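Local coordinates for protein acetyl transferase (Salmonella typhimurium, PDB 1S7L) that probably transfers an acetyl group from acetyl-coenzyme A to the N-terminal amine of ribosomal protein L7/L12, at residues Leu32-Trp37 with Gly100-Glu105; Ile130-Ile135 with Met174-Ile179; Arg17-Ser22 with Gly60-His65; Ser41-Gln46 with Glu163-Asp168. All coordinates share one frame; numbering follows the deposited sequence.

Interaction 1: residues Leu32-Trp37 with Gly100-Glu105; sequences LKNKAW and GYWLDE. With COA (coenzyme A), chain C.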
# COMPACT_ATOMS: atom_id res chain seq x y z
N LEU A 32 9.24 23.31 -8.75
CA LEU A 32 9.20 24.61 -8.10
C LEU A 32 7.98 25.46 -8.54
O LEU A 32 7.24 26.02 -7.72
CB LEU A 32 10.53 25.37 -8.35
CG LEU A 32 11.75 24.88 -7.53
CD1 LEU A 32 12.83 25.86 -7.64
CD2 LEU A 32 11.43 24.72 -6.03
N LYS A 33 7.78 25.53 -9.84
CA LYS A 33 6.71 26.27 -10.48
C LYS A 33 5.29 25.78 -10.06
O LYS A 33 4.32 26.55 -9.98
CB LYS A 33 6.97 26.20 -11.98
CG LYS A 33 5.93 26.83 -12.95
CD LYS A 33 6.68 27.09 -14.32
CE LYS A 33 5.79 27.12 -15.59
NZ LYS A 33 4.31 26.86 -15.38
N ASN A 34 5.17 24.53 -9.67
CA ASN A 34 3.85 24.04 -9.33
C ASN A 34 3.60 23.59 -7.89
O ASN A 34 2.45 23.30 -7.55
CB ASN A 34 3.53 22.86 -10.27
CG ASN A 34 3.51 23.26 -11.74
OD1 ASN A 34 2.48 23.76 -12.22
ND2 ASN A 34 4.64 23.11 -12.45
N LYS A 35 4.65 23.50 -7.07
CA LYS A 35 4.49 22.99 -5.71
C LYS A 35 3.49 23.70 -4.86
O LYS A 35 2.86 23.08 -4.06
CB LYS A 35 5.85 22.89 -4.96
CG LYS A 35 6.48 24.21 -4.64
CD LYS A 35 7.77 24.02 -3.78
CE LYS A 35 7.47 23.71 -2.30
NZ LYS A 35 8.77 23.35 -1.66
N ALA A 36 3.29 24.98 -5.03
CA ALA A 36 2.28 25.64 -4.18
C ALA A 36 0.94 24.94 -4.35
O ALA A 36 0.30 24.59 -3.38
CB ALA A 36 2.15 27.15 -4.53
N TRP A 37 0.52 24.73 -5.59
CA TRP A 37 -0.77 24.09 -5.76
C TRP A 37 -0.71 22.56 -5.70
O TRP A 37 -1.70 21.95 -5.31
CB TRP A 37 -1.46 24.61 -7.02
CG TRP A 37 -0.81 24.20 -8.31
CD1 TRP A 37 0.18 24.85 -8.99
CD2 TRP A 37 -1.04 22.98 -9.00
NE1 TRP A 37 0.58 24.09 -10.06
CE2 TRP A 37 -0.15 22.93 -10.09
CE3 TRP A 37 -1.92 21.91 -8.80
CZ2 TRP A 37 -0.11 21.86 -10.97
CZ3 TRP A 37 -1.87 20.84 -9.69
CH2 TRP A 37 -0.97 20.83 -10.75
N GLY A 100 0.44 7.33 -10.10
CA GLY A 100 0.57 8.68 -9.62
C GLY A 100 0.87 9.53 -10.90
O GLY A 100 1.48 9.03 -11.88
N TYR A 101 0.39 10.79 -10.91
CA TYR A 101 0.68 11.72 -12.03
C TYR A 101 0.38 13.16 -11.62
O TYR A 101 -0.37 13.39 -10.66
CB TYR A 101 -0.17 11.43 -13.31
CG TYR A 101 -1.67 11.21 -13.08
CD1 TYR A 101 -2.47 12.21 -12.48
CD2 TYR A 101 -2.27 9.98 -13.36
CE1 TYR A 101 -3.82 12.00 -12.16
CE2 TYR A 101 -3.64 9.73 -13.03
CZ TYR A 101 -4.42 10.76 -12.44
OH TYR A 101 -5.77 10.55 -12.16
N TRP A 102 0.99 14.10 -12.34
CA TRP A 102 0.67 15.50 -12.15
C TRP A 102 1.12 16.17 -13.39
O TRP A 102 2.04 15.69 -14.07
CB TRP A 102 1.32 16.13 -10.91
CG TRP A 102 2.86 16.15 -10.85
CD1 TRP A 102 3.65 15.19 -10.31
CD2 TRP A 102 3.74 17.20 -11.27
NE1 TRP A 102 4.98 15.57 -10.36
CE2 TRP A 102 5.06 16.81 -10.94
CE3 TRP A 102 3.55 18.46 -11.88
CZ2 TRP A 102 6.19 17.62 -11.19
CZ3 TRP A 102 4.67 19.28 -12.14
CH2 TRP A 102 5.98 18.85 -11.79
N LEU A 103 0.47 17.29 -13.71
CA LEU A 103 0.80 18.08 -14.92
C LEU A 103 1.13 19.55 -14.60
O LEU A 103 0.42 20.13 -13.82
CB LEU A 103 -0.39 18.10 -15.87
CG LEU A 103 -0.54 17.17 -17.08
CD1 LEU A 103 -1.80 17.62 -17.94
CD2 LEU A 103 0.79 17.17 -17.94
N ASP A 104 2.16 20.13 -15.21
CA ASP A 104 2.47 21.54 -14.99
C ASP A 104 1.17 22.31 -15.31
O ASP A 104 0.46 21.99 -16.28
CB ASP A 104 3.61 21.98 -15.91
CG ASP A 104 3.72 23.48 -16.01
OD1 ASP A 104 4.23 24.12 -15.07
OD2 ASP A 104 3.27 24.03 -17.03
N GLU A 105 0.82 23.27 -14.47
CA GLU A 105 -0.42 24.03 -14.69
C GLU A 105 -0.60 24.59 -16.11
O GLU A 105 -1.71 24.67 -16.61
CB GLU A 105 -0.56 25.16 -13.66
CG GLU A 105 -0.04 26.50 -14.07
CD GLU A 105 1.39 26.88 -13.55
OE1 GLU A 105 1.50 27.42 -12.39
OE2 GLU A 105 2.39 26.65 -14.31
N1A COA C . -9.40 14.58 -24.29
C2A COA C . -9.63 14.76 -22.97
N3A COA C . -9.75 15.91 -22.36
C4A COA C . -9.64 17.07 -23.15
C5A COA C . -9.42 16.98 -24.53
C6A COA C . -9.28 15.66 -25.11
N6A COA C . -9.03 15.53 -26.42
N7A COA C . -9.35 18.21 -25.12
C8A COA C . -9.51 19.08 -24.14
N9A COA C . -9.67 18.43 -22.96
C1B COA C . -9.76 19.10 -21.63
C2B COA C . -10.96 18.97 -20.74
O2B COA C . -11.48 20.26 -20.57
C3B COA C . -10.45 18.53 -19.34
O3B COA C . -11.11 17.42 -19.10
P3B COA C . -11.92 16.93 -17.87
O7A COA C . -12.20 17.99 -16.93
O8A COA C . -11.01 15.81 -17.37
O9A COA C . -13.15 16.47 -18.50
C4B COA C . -8.93 18.27 -19.62
O4B COA C . -8.61 18.79 -20.86
C5B COA C . -8.29 16.94 -19.57
O5B COA C . -6.86 17.18 -19.61
P1A COA C . -5.84 16.20 -18.80
O1A COA C . -6.25 14.78 -18.97
O2A COA C . -4.54 16.58 -19.24
O3A COA C . -6.10 16.49 -17.29
P2A COA C . -6.01 17.87 -16.50
O4A COA C . -5.37 18.91 -17.26
O5A COA C . -7.37 18.17 -15.97
O6A COA C . -5.14 17.62 -15.22
CBP COA C . -4.35 16.37 -13.34
CCP COA C . -5.47 16.56 -14.36
CDP COA C . -4.89 15.37 -12.30
CEP COA C . -3.13 15.77 -14.12
CAP COA C . -3.96 17.72 -12.64
OAP COA C . -5.08 18.30 -12.03
C9P COA C . -2.82 17.66 -11.63
O9P COA C . -1.71 17.71 -12.00
N8P COA C . -3.20 17.58 -10.30
C7P COA C . -2.24 17.32 -9.17
C6P COA C . -1.75 15.86 -9.09
C5P COA C . -2.88 14.94 -8.74
O5P COA C . -3.92 15.36 -8.43
N4P COA C . -2.68 13.63 -8.92
C3P COA C . -3.77 12.66 -8.75
C2P COA C . -3.47 11.66 -7.65
S1P COA C . -3.85 12.40 -6.04
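N34 of helix 24-38 meets D104 and E105, and W37 meets L103 and E105, at the point where the pantetheine-binding strand of the GNAT fold, 96-103, runs out into a loop. The carboxamide of N34 does most of the work. Its OD1 takes a nearly straight bond from E105 N at 2.8 Å and a second, on an in-plane lone pair, from W37 NE1 at 2.9 Å. On the other side of the amide, ND2 donates to the anti lone pair of D104 OD1 at 2.8 Å, with amide and carboxylate planes almost perpendicular, and also reaches L30 O. Both ends of the amide are thus engaged, which fixes its rotation. K33 reaches toward the same acidic pair, but the position of its NZ is uncertain. W37 holds CG between its backbone N and carbonyl carbon (chi1 68°), and the edge of its indole meets L103 O, with CH2 at 3.4 Å. The strand meanwhile clasps coenzyme A, L103 N giving to O9P at 2.8 Å and Y101 O receiving from N4P at 2.9 Å. W102 packs on L27, V31 and L38 of helix 24-38; Y101 and L103 lean on helix 112-127, and strand 80-91 pairs along the backbone.

Interaction 2: residues Ile130-Ile135 with Met174-Ile179; sequences IRRFVI and MYARII. With SO4 (sulfate ion), chain B.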
# COMPACT_ATOMS: atom_id res chain seq x y z
N ILE A 130 1.32 -6.05 -15.83
CA ILE A 130 0.39 -5.28 -15.01
C ILE A 130 -1.02 -5.41 -15.59
O ILE A 130 -1.27 -5.10 -16.77
CB ILE A 130 0.76 -3.78 -14.92
CG1 ILE A 130 2.12 -3.59 -14.19
CG2 ILE A 130 -0.36 -3.05 -14.25
CD1 ILE A 130 2.74 -2.17 -14.41
N ARG A 131 -1.97 -5.86 -14.79
CA ARG A 131 -3.29 -6.03 -15.35
C ARG A 131 -4.33 -5.29 -14.55
O ARG A 131 -5.48 -5.09 -15.01
CB ARG A 131 -3.62 -7.52 -15.41
CG ARG A 131 -3.80 -8.13 -14.02
CD ARG A 131 -3.76 -9.65 -14.15
NE ARG A 131 -5.07 -10.10 -14.56
CZ ARG A 131 -6.16 -9.97 -13.81
NH1 ARG A 131 -6.07 -9.41 -12.62
NH2 ARG A 131 -7.35 -10.39 -14.22
N ARG A 132 -3.91 -4.91 -13.36
CA ARG A 132 -4.73 -4.18 -12.43
C ARG A 132 -4.07 -2.83 -12.11
O ARG A 132 -2.99 -2.79 -11.54
CB ARG A 132 -4.94 -4.97 -11.12
CG ARG A 132 -5.84 -4.24 -10.07
CD ARG A 132 -6.07 -5.03 -8.73
NE ARG A 132 -6.30 -4.09 -7.64
CZ ARG A 132 -7.45 -3.47 -7.39
NH1 ARG A 132 -8.51 -3.74 -8.11
NH2 ARG A 132 -7.56 -2.58 -6.40
N PHE A 133 -4.74 -1.75 -12.50
CA PHE A 133 -4.28 -0.39 -12.28
C PHE A 133 -5.12 0.31 -11.25
O PHE A 133 -6.34 0.20 -11.23
CB PHE A 133 -4.30 0.37 -13.61
CG PHE A 133 -3.61 -0.40 -14.73
CD1 PHE A 133 -4.26 -1.41 -15.43
CD2 PHE A 133 -2.29 -0.12 -15.04
CE1 PHE A 133 -3.57 -2.14 -16.45
CE2 PHE A 133 -1.60 -0.85 -16.06
CZ PHE A 133 -2.23 -1.83 -16.74
N VAL A 134 -4.47 1.06 -10.38
CA VAL A 134 -5.22 1.72 -9.32
C VAL A 134 -4.89 3.18 -9.19
O VAL A 134 -3.72 3.57 -9.36
CB VAL A 134 -4.89 1.06 -7.92
CG1 VAL A 134 -5.84 1.59 -6.81
CG2 VAL A 134 -4.98 -0.54 -8.02
N ILE A 135 -5.92 3.99 -8.92
CA ILE A 135 -5.71 5.42 -8.65
C ILE A 135 -6.39 5.79 -7.29
O ILE A 135 -7.59 5.58 -7.10
CB ILE A 135 -6.28 6.32 -9.77
CG1 ILE A 135 -5.57 6.03 -11.10
CG2 ILE A 135 -6.10 7.80 -9.41
CD1 ILE A 135 -6.17 6.78 -12.31
N MET A 174 -10.72 5.26 -4.13
CA MET A 174 -9.87 4.27 -4.77
C MET A 174 -10.52 3.83 -6.08
O MET A 174 -11.56 3.15 -6.08
CB MET A 174 -9.67 3.03 -3.90
CG MET A 174 -8.94 1.95 -4.69
SD MET A 174 -8.35 0.56 -3.69
CE MET A 174 -6.86 1.22 -2.90
N TYR A 175 -9.90 4.21 -7.18
CA TYR A 175 -10.39 3.83 -8.51
C TYR A 175 -9.55 2.67 -9.06
O TYR A 175 -8.36 2.66 -8.87
CB TYR A 175 -10.21 5.01 -9.49
CG TYR A 175 -11.24 6.05 -9.36
CD1 TYR A 175 -12.53 5.80 -9.86
CD2 TYR A 175 -10.98 7.25 -8.68
CE1 TYR A 175 -13.57 6.72 -9.69
CE2 TYR A 175 -12.01 8.18 -8.50
CZ TYR A 175 -13.30 7.90 -9.02
OH TYR A 175 -14.32 8.82 -8.96
N ALA A 176 -10.15 1.71 -9.71
CA ALA A 176 -9.35 0.65 -10.28
C ALA A 176 -9.88 0.19 -11.67
O ALA A 176 -11.11 0.34 -12.00
CB ALA A 176 -9.27 -0.58 -9.35
N ARG A 177 -8.96 -0.39 -12.43
CA ARG A 177 -9.30 -0.92 -13.74
C ARG A 177 -8.48 -2.15 -14.01
O ARG A 177 -7.25 -2.16 -13.77
CB ARG A 177 -9.02 0.09 -14.83
CG ARG A 177 -9.52 -0.46 -16.16
CD ARG A 177 -9.22 0.43 -17.31
NE ARG A 177 -9.74 -0.19 -18.50
CZ ARG A 177 -9.56 0.29 -19.73
NH1 ARG A 177 -8.87 1.43 -19.90
NH2 ARG A 177 -10.04 -0.36 -20.77
N ILE A 178 -9.15 -3.19 -14.52
CA ILE A 178 -8.46 -4.43 -14.83
C ILE A 178 -8.41 -4.55 -16.35
O ILE A 178 -9.42 -4.35 -17.01
CB ILE A 178 -9.21 -5.65 -14.21
CG1 ILE A 178 -9.03 -5.63 -12.71
CG2 ILE A 178 -8.65 -6.95 -14.63
CD1 ILE A 178 -9.89 -6.69 -12.07
N ILE A 179 -7.22 -4.82 -16.89
CA ILE A 179 -7.10 -4.99 -18.34
C ILE A 179 -6.38 -6.30 -18.66
O ILE A 179 -5.20 -6.49 -18.35
CB ILE A 179 -6.32 -3.85 -19.02
CG1 ILE A 179 -6.94 -2.48 -18.75
CG2 ILE A 179 -6.35 -4.07 -20.58
CD1 ILE A 179 -6.16 -1.38 -19.39
S SO4 B . -8.93 1.99 -23.73
O1 SO4 B . -9.83 0.85 -23.56
O2 SO4 B . -8.34 2.36 -22.40
O3 SO4 B . -7.78 1.70 -24.70
O4 SO4 B . -9.69 3.17 -24.34
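F133 and R177, like I135 and Y175, are hydrogen-bonded pairs of two antiparallel strands, 132-138 and 169-178, in the C-terminal half of the GNAT sheet. Here the packing is tight: F133 N reaches R177 O at 2.8 Å, I135 N reaches Y175 O at 2.8 Å, and I179 N extends the ladder to R131 O beyond the strand. On the face of R132, V134, A176 and I178, V134 CG1 lies 3.8 Å from M174 CG, while the guanidinium of R132 passes A176 CB, its NH1 at 3.5 Å. The methyl CG2 of I178 sits over a face of the R131 guanidinium. Toward solvent the contact loosens. R177, fully extended from CG to NE, leaves the sheet and grips a sulfate with two nearly straight bonds, NH1 to O2 at 2.7 Å and NH2 to O1 at 3.0 Å, while I179 CD1 lies over its guanidinium. The arginines of the packed region find partners beyond the two segments: R132 pairs with E156, and R131 with D180 and with Q161 of the second subunit. Acids of their own chain thus balance R131 and R132 beside the second subunit, whereas the sulfate, probably from the crystallisation liquor, is consistent with R177 being able to hold an anion at the partly exposed side.

Interaction 3: residues Arg17-Ser22 with Gly60-His65; sequences RAADES and GNILLH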
# COMPACT_ATOMS: atom_id res chain seq x y z
N ARG A 17 8.93 9.48 -21.67
CA ARG A 17 10.34 9.08 -21.64
C ARG A 17 10.62 8.60 -20.23
O ARG A 17 10.15 9.23 -19.30
CB ARG A 17 11.24 10.24 -21.95
CG ARG A 17 10.80 11.01 -23.09
CD ARG A 17 11.91 11.96 -23.49
NE ARG A 17 11.44 12.75 -24.61
CZ ARG A 17 11.97 13.89 -25.00
NH1 ARG A 17 12.99 14.36 -24.32
NH2 ARG A 17 11.45 14.55 -26.03
N ALA A 18 11.36 7.51 -20.09
CA ALA A 18 11.72 6.97 -18.76
C ALA A 18 12.59 7.98 -18.02
O ALA A 18 13.46 8.62 -18.63
CB ALA A 18 12.48 5.64 -18.90
N ALA A 19 12.37 8.13 -16.72
CA ALA A 19 13.14 9.11 -15.96
C ALA A 19 14.67 8.88 -16.08
O ALA A 19 15.17 7.76 -15.86
CB ALA A 19 12.70 9.09 -14.50
N ASP A 20 15.35 9.99 -16.39
CA ASP A 20 16.81 10.14 -16.63
C ASP A 20 17.47 11.10 -15.67
O ASP A 20 16.84 12.07 -15.22
CB ASP A 20 17.05 10.85 -17.96
CG ASP A 20 17.70 10.03 -18.89
OD1 ASP A 20 17.62 8.83 -18.61
OD2 ASP A 20 18.27 10.52 -19.89
N GLU A 21 18.77 10.92 -15.46
CA GLU A 21 19.45 11.89 -14.59
C GLU A 21 19.48 13.23 -15.31
O GLU A 21 19.44 14.25 -14.69
CB GLU A 21 20.88 11.48 -14.26
CG GLU A 21 20.92 10.20 -13.47
CD GLU A 21 21.90 10.26 -12.32
OE1 GLU A 21 21.87 11.24 -11.51
OE2 GLU A 21 22.70 9.29 -12.23
N SER A 22 19.50 13.21 -16.63
CA SER A 22 19.53 14.44 -17.39
C SER A 22 18.27 15.27 -17.24
O SER A 22 18.29 16.46 -17.53
CB SER A 22 19.76 14.16 -18.86
OG SER A 22 18.60 13.61 -19.47
N GLY A 60 16.45 7.47 -6.97
CA GLY A 60 15.78 6.39 -6.27
C GLY A 60 14.74 5.76 -7.15
O GLY A 60 14.58 4.53 -7.21
N ASN A 61 14.02 6.61 -7.86
CA ASN A 61 12.97 6.14 -8.70
C ASN A 61 13.50 5.30 -9.84
O ASN A 61 12.92 4.27 -10.14
CB ASN A 61 12.15 7.30 -9.24
CG ASN A 61 11.11 7.75 -8.28
OD1 ASN A 61 10.42 8.74 -8.50
ND2 ASN A 61 10.98 7.02 -7.19
N ILE A 62 14.60 5.74 -10.44
CA ILE A 62 15.23 5.05 -11.54
C ILE A 62 15.55 3.61 -11.14
O ILE A 62 15.41 2.71 -11.93
CB ILE A 62 16.54 5.75 -11.98
CG1 ILE A 62 16.22 7.07 -12.71
CG2 ILE A 62 17.35 4.81 -12.90
CD1 ILE A 62 17.39 7.93 -12.98
N LEU A 63 15.95 3.41 -9.90
CA LEU A 63 16.28 2.07 -9.44
C LEU A 63 15.07 1.18 -9.37
O LEU A 63 15.11 0.05 -9.88
CB LEU A 63 16.98 2.12 -8.07
CG LEU A 63 18.36 2.76 -8.32
CD1 LEU A 63 19.12 3.06 -7.01
CD2 LEU A 63 19.16 1.81 -9.27
N LEU A 64 14.01 1.66 -8.74
CA LEU A 64 12.79 0.88 -8.66
C LEU A 64 12.28 0.63 -10.09
O LEU A 64 11.75 -0.41 -10.40
CB LEU A 64 11.74 1.62 -7.82
CG LEU A 64 12.12 1.86 -6.36
CD1 LEU A 64 11.11 2.83 -5.71
CD2 LEU A 64 12.10 0.53 -5.61
N HIS A 65 12.53 1.58 -10.96
CA HIS A 65 12.11 1.49 -12.34
C HIS A 65 12.81 0.34 -13.05
O HIS A 65 12.15 -0.48 -13.70
CB HIS A 65 12.42 2.82 -13.05
CG HIS A 65 11.80 2.94 -14.41
ND1 HIS A 65 10.78 3.81 -14.68
CD2 HIS A 65 12.07 2.30 -15.58
CE1 HIS A 65 10.43 3.71 -15.96
NE2 HIS A 65 11.21 2.80 -16.52
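I62 turns its CG1 anti to its own carbonyl carbon (chi1 -72°) and then runs straight on to CD1, while H65, one helical turn later, carries its imidazole anti to the backbone N (chi1 -169°). With these torsions two residues of helix 51-66 reach across near one end of the GNAT sheet: H65 meets the last residue of strand 14-18, and I62 the loop that follows. The case illustrates how a helix can be fitted to a strand end with no hydrogen bond between the two segments. I62 CG1 comes to 3.4 Å from A19 O and to 4.4 Å from A19 CB, so a branched apolar chain lies closer to the carbonyl oxygen than to the methyl. A18 supplies the second point of touch: its CB lies 3.9 Å from H65 NE2. The imidazole is held from other quarters, because its ND1 accepts from M72 N, its NE2 is bonded to E6 OE1, and its ring meets Y73 edge-to-face; this pairing is consistent with a proton on NE2. A19 also pairs with M72 through the backbone, which ties the loop to strand 71-77. Further along, E21 bonds to Q59 of the same helix, and S22 OG donates to D20 OD2 at 3.1 Å within the loop. The tip of I62 completes the contact, with CD1 4.1 Å from E21 N and 4.2 Å from E21 CG.

Interaction 4: residues Ser41-Gln46 with Glu163-Asp168; sequences SLDWPQ and EYLNGD. With COA (coenzyme A), chain C.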
# COMPACT_ATOMS: atom_id res chain seq x y z
N SER A 41 -2.74 18.08 -3.06
CA SER A 41 -3.11 16.69 -3.24
C SER A 41 -1.92 15.70 -3.22
O SER A 41 -2.12 14.47 -3.24
CB SER A 41 -3.97 16.53 -4.51
OG SER A 41 -3.30 17.05 -5.63
N LEU A 42 -0.70 16.23 -3.15
CA LEU A 42 0.49 15.39 -3.07
C LEU A 42 1.24 15.75 -1.81
O LEU A 42 1.17 16.88 -1.36
CB LEU A 42 1.42 15.59 -4.26
CG LEU A 42 0.82 15.22 -5.63
CD1 LEU A 42 1.96 14.92 -6.58
CD2 LEU A 42 -0.13 14.02 -5.52
N ASP A 43 1.96 14.81 -1.23
CA ASP A 43 2.64 15.11 -0.01
C ASP A 43 4.11 15.50 -0.20
O ASP A 43 4.61 16.41 0.48
CB ASP A 43 2.54 13.91 0.95
CG ASP A 43 3.08 14.24 2.35
OD1 ASP A 43 4.25 14.64 2.47
OD2 ASP A 43 2.34 14.11 3.35
N TRP A 44 4.78 14.84 -1.12
CA TRP A 44 6.20 15.10 -1.34
C TRP A 44 6.65 16.48 -1.86
O TRP A 44 7.82 16.81 -1.70
CB TRP A 44 6.79 14.00 -2.25
CG TRP A 44 6.18 14.03 -3.61
CD1 TRP A 44 5.07 13.34 -4.03
CD2 TRP A 44 6.48 14.98 -4.65
NE1 TRP A 44 4.66 13.81 -5.24
CE2 TRP A 44 5.50 14.82 -5.65
CE3 TRP A 44 7.47 15.97 -4.82
CZ2 TRP A 44 5.47 15.62 -6.81
CZ3 TRP A 44 7.44 16.77 -5.97
CH2 TRP A 44 6.45 16.59 -6.95
N PRO A 45 5.77 17.29 -2.48
CA PRO A 45 6.30 18.59 -2.94
C PRO A 45 6.84 19.52 -1.87
O PRO A 45 7.73 20.31 -2.14
CB PRO A 45 5.14 19.21 -3.70
CG PRO A 45 4.40 18.00 -4.22
CD PRO A 45 4.43 17.04 -3.04
N GLN A 46 6.31 19.44 -0.65
CA GLN A 46 6.80 20.31 0.41
C GLN A 46 8.20 19.96 0.88
O GLN A 46 8.86 20.79 1.49
CB GLN A 46 5.88 20.27 1.62
CG GLN A 46 5.85 18.92 2.28
CD GLN A 46 4.49 18.58 2.83
OE1 GLN A 46 3.51 19.34 2.63
NE2 GLN A 46 4.39 17.44 3.51
N GLU A 163 -5.72 10.18 4.02
CA GLU A 163 -4.47 10.92 3.81
C GLU A 163 -4.34 12.26 4.56
O GLU A 163 -5.29 13.06 4.62
CB GLU A 163 -4.23 11.20 2.33
CG GLU A 163 -3.96 9.97 1.49
CD GLU A 163 -3.79 10.31 0.01
OE1 GLU A 163 -3.63 11.52 -0.30
OE2 GLU A 163 -3.80 9.36 -0.84
N TYR A 164 -3.17 12.48 5.15
CA TYR A 164 -2.95 13.74 5.82
C TYR A 164 -2.25 14.65 4.82
O TYR A 164 -1.10 14.36 4.47
CB TYR A 164 -2.05 13.59 7.04
CG TYR A 164 -2.02 14.87 7.83
CD1 TYR A 164 -3.17 15.34 8.47
CD2 TYR A 164 -0.87 15.65 7.89
CE1 TYR A 164 -3.16 16.54 9.15
CE2 TYR A 164 -0.85 16.85 8.56
CZ TYR A 164 -2.00 17.30 9.19
OH TYR A 164 -1.97 18.49 9.89
N LEU A 165 -2.95 15.70 4.36
CA LEU A 165 -2.46 16.70 3.37
C LEU A 165 -2.97 18.07 3.78
O LEU A 165 -4.18 18.22 4.07
CB LEU A 165 -3.04 16.46 1.99
CG LEU A 165 -2.73 15.17 1.30
CD1 LEU A 165 -3.70 15.05 0.16
CD2 LEU A 165 -1.24 15.12 0.86
N ASN A 166 -2.07 19.07 3.75
CA ASN A 166 -2.41 20.46 4.17
C ASN A 166 -2.99 20.50 5.55
O ASN A 166 -4.14 20.90 5.72
CB ASN A 166 -3.46 21.11 3.27
CG ASN A 166 -2.91 21.52 1.95
OD1 ASN A 166 -3.42 22.45 1.28
ND2 ASN A 166 -1.86 20.82 1.54
N GLY A 167 -2.24 20.07 6.55
CA GLY A 167 -2.78 20.15 7.89
C GLY A 167 -4.16 19.57 8.16
O GLY A 167 -4.86 20.02 9.10
N ASP A 168 -4.60 18.58 7.37
CA ASP A 168 -5.90 17.93 7.62
C ASP A 168 -6.02 16.54 7.00
O ASP A 168 -5.25 16.20 6.10
CB ASP A 168 -7.07 18.80 7.17
CG ASP A 168 -8.31 18.58 8.05
OD1 ASP A 168 -8.24 17.74 9.01
OD2 ASP A 168 -9.34 19.25 7.80
N1A COA C . -9.40 14.58 -24.29
C2A COA C . -9.63 14.76 -22.97
N3A COA C . -9.75 15.91 -22.36
C4A COA C . -9.64 17.07 -23.15
C5A COA C . -9.42 16.98 -24.53
C6A COA C . -9.28 15.66 -25.11
N6A COA C . -9.03 15.53 -26.42
N7A COA C . -9.35 18.21 -25.12
C8A COA C . -9.51 19.08 -24.14
N9A COA C . -9.67 18.43 -22.96
C1B COA C . -9.76 19.10 -21.63
C2B COA C . -10.96 18.97 -20.74
O2B COA C . -11.48 20.26 -20.57
C3B COA C . -10.45 18.53 -19.34
O3B COA C . -11.11 17.42 -19.10
P3B COA C . -11.92 16.93 -17.87
O7A COA C . -12.20 17.99 -16.93
O8A COA C . -11.01 15.81 -17.37
O9A COA C . -13.15 16.47 -18.50
C4B COA C . -8.93 18.27 -19.62
O4B COA C . -8.61 18.79 -20.86
C5B COA C . -8.29 16.94 -19.57
O5B COA C . -6.86 17.18 -19.61
P1A COA C . -5.84 16.20 -18.80
O1A COA C . -6.25 14.78 -18.97
O2A COA C . -4.54 16.58 -19.24
O3A COA C . -6.10 16.49 -17.29
P2A COA C . -6.01 17.87 -16.50
O4A COA C . -5.37 18.91 -17.26
O5A COA C . -7.37 18.17 -15.97
O6A COA C . -5.14 17.62 -15.22
CBP COA C . -4.35 16.37 -13.34
CCP COA C . -5.47 16.56 -14.36
CDP COA C . -4.89 15.37 -12.30
CEP COA C . -3.13 15.77 -14.12
CAP COA C . -3.96 17.72 -12.64
OAP COA C . -5.08 18.30 -12.03
C9P COA C . -2.82 17.66 -11.63
O9P COA C . -1.71 17.71 -12.00
N8P COA C . -3.20 17.58 -10.30
C7P COA C . -2.24 17.32 -9.17
C6P COA C . -1.75 15.86 -9.09
C5P COA C . -2.88 14.94 -8.74
O5P COA C . -3.92 15.36 -8.43
N4P COA C . -2.68 13.63 -8.92
C3P COA C . -3.77 12.66 -8.75
C2P COA C . -3.47 11.66 -7.65
S1P COA C . -3.85 12.40 -6.04
O HOH W 1 -4.83 12.98 -2.65
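S41 to D43 form an irregular loop after helix 24-38 that passes into a 3-10 turn at W44 to Q46, and the backbone of this loop faces L165 in the tight hairpin turn that joins strands 154-164 and 169-178 of the GNAT fold. In that hairpin N166 and G167 both have positive phi, and L165 N bonds to D168 O at 2.9 Å, the reverse bond being weak. The two backbones stay apart, with D43 and L165 nearest at 6.3 Å between their CA atoms, and side chains fill the interval. L165 places its CG beside its own N (chi1 -62°) and spreads its two methyls along the loop: CD1 lies 3.8 Å from S41 O, while CD2 lies 3.7 Å from L42 C and 4.0 Å from D43 CB. Polar contact is indirect. A single water donates to S41 O at 3.1 Å and to E163 OE1 at 3.0 Å, bridging the loop to the strand. The second subunit packs I93 against D43 and Y164, and its N94 OD1 receives the N-H of Y164, so the hairpin also belongs to the dimer interface. On the other side the loop borders the coenzyme: S41 OG is near O5P in a weak, unsettled bond, and L42 CD2 lies 4.1 Å from the coenzyme sulfur S1P.

All four contacts reach one mixed sheet. Interaction 3 lies near one end of it, interaction 1 joins its middle to helix 24-38, and interactions 2 and 4 involve strands toward the other end. Interactions 1 and 4 are close, their centres about 13 Å apart, and touch through W102 with W44; both line the coenzyme A arm. Interaction 2, about 23 Å from interaction 1 by centres, touches it through Y101 and I135 on neighbouring strands. Along the chain interaction 3 crosses interactions 1 and 4, which also cross each other, whereas interaction 2 opens after 1 and 3 close and crosses interaction 4. Interactions 2 and 4 both meet the second subunit, so cofactor site and dimer interface share this sheet.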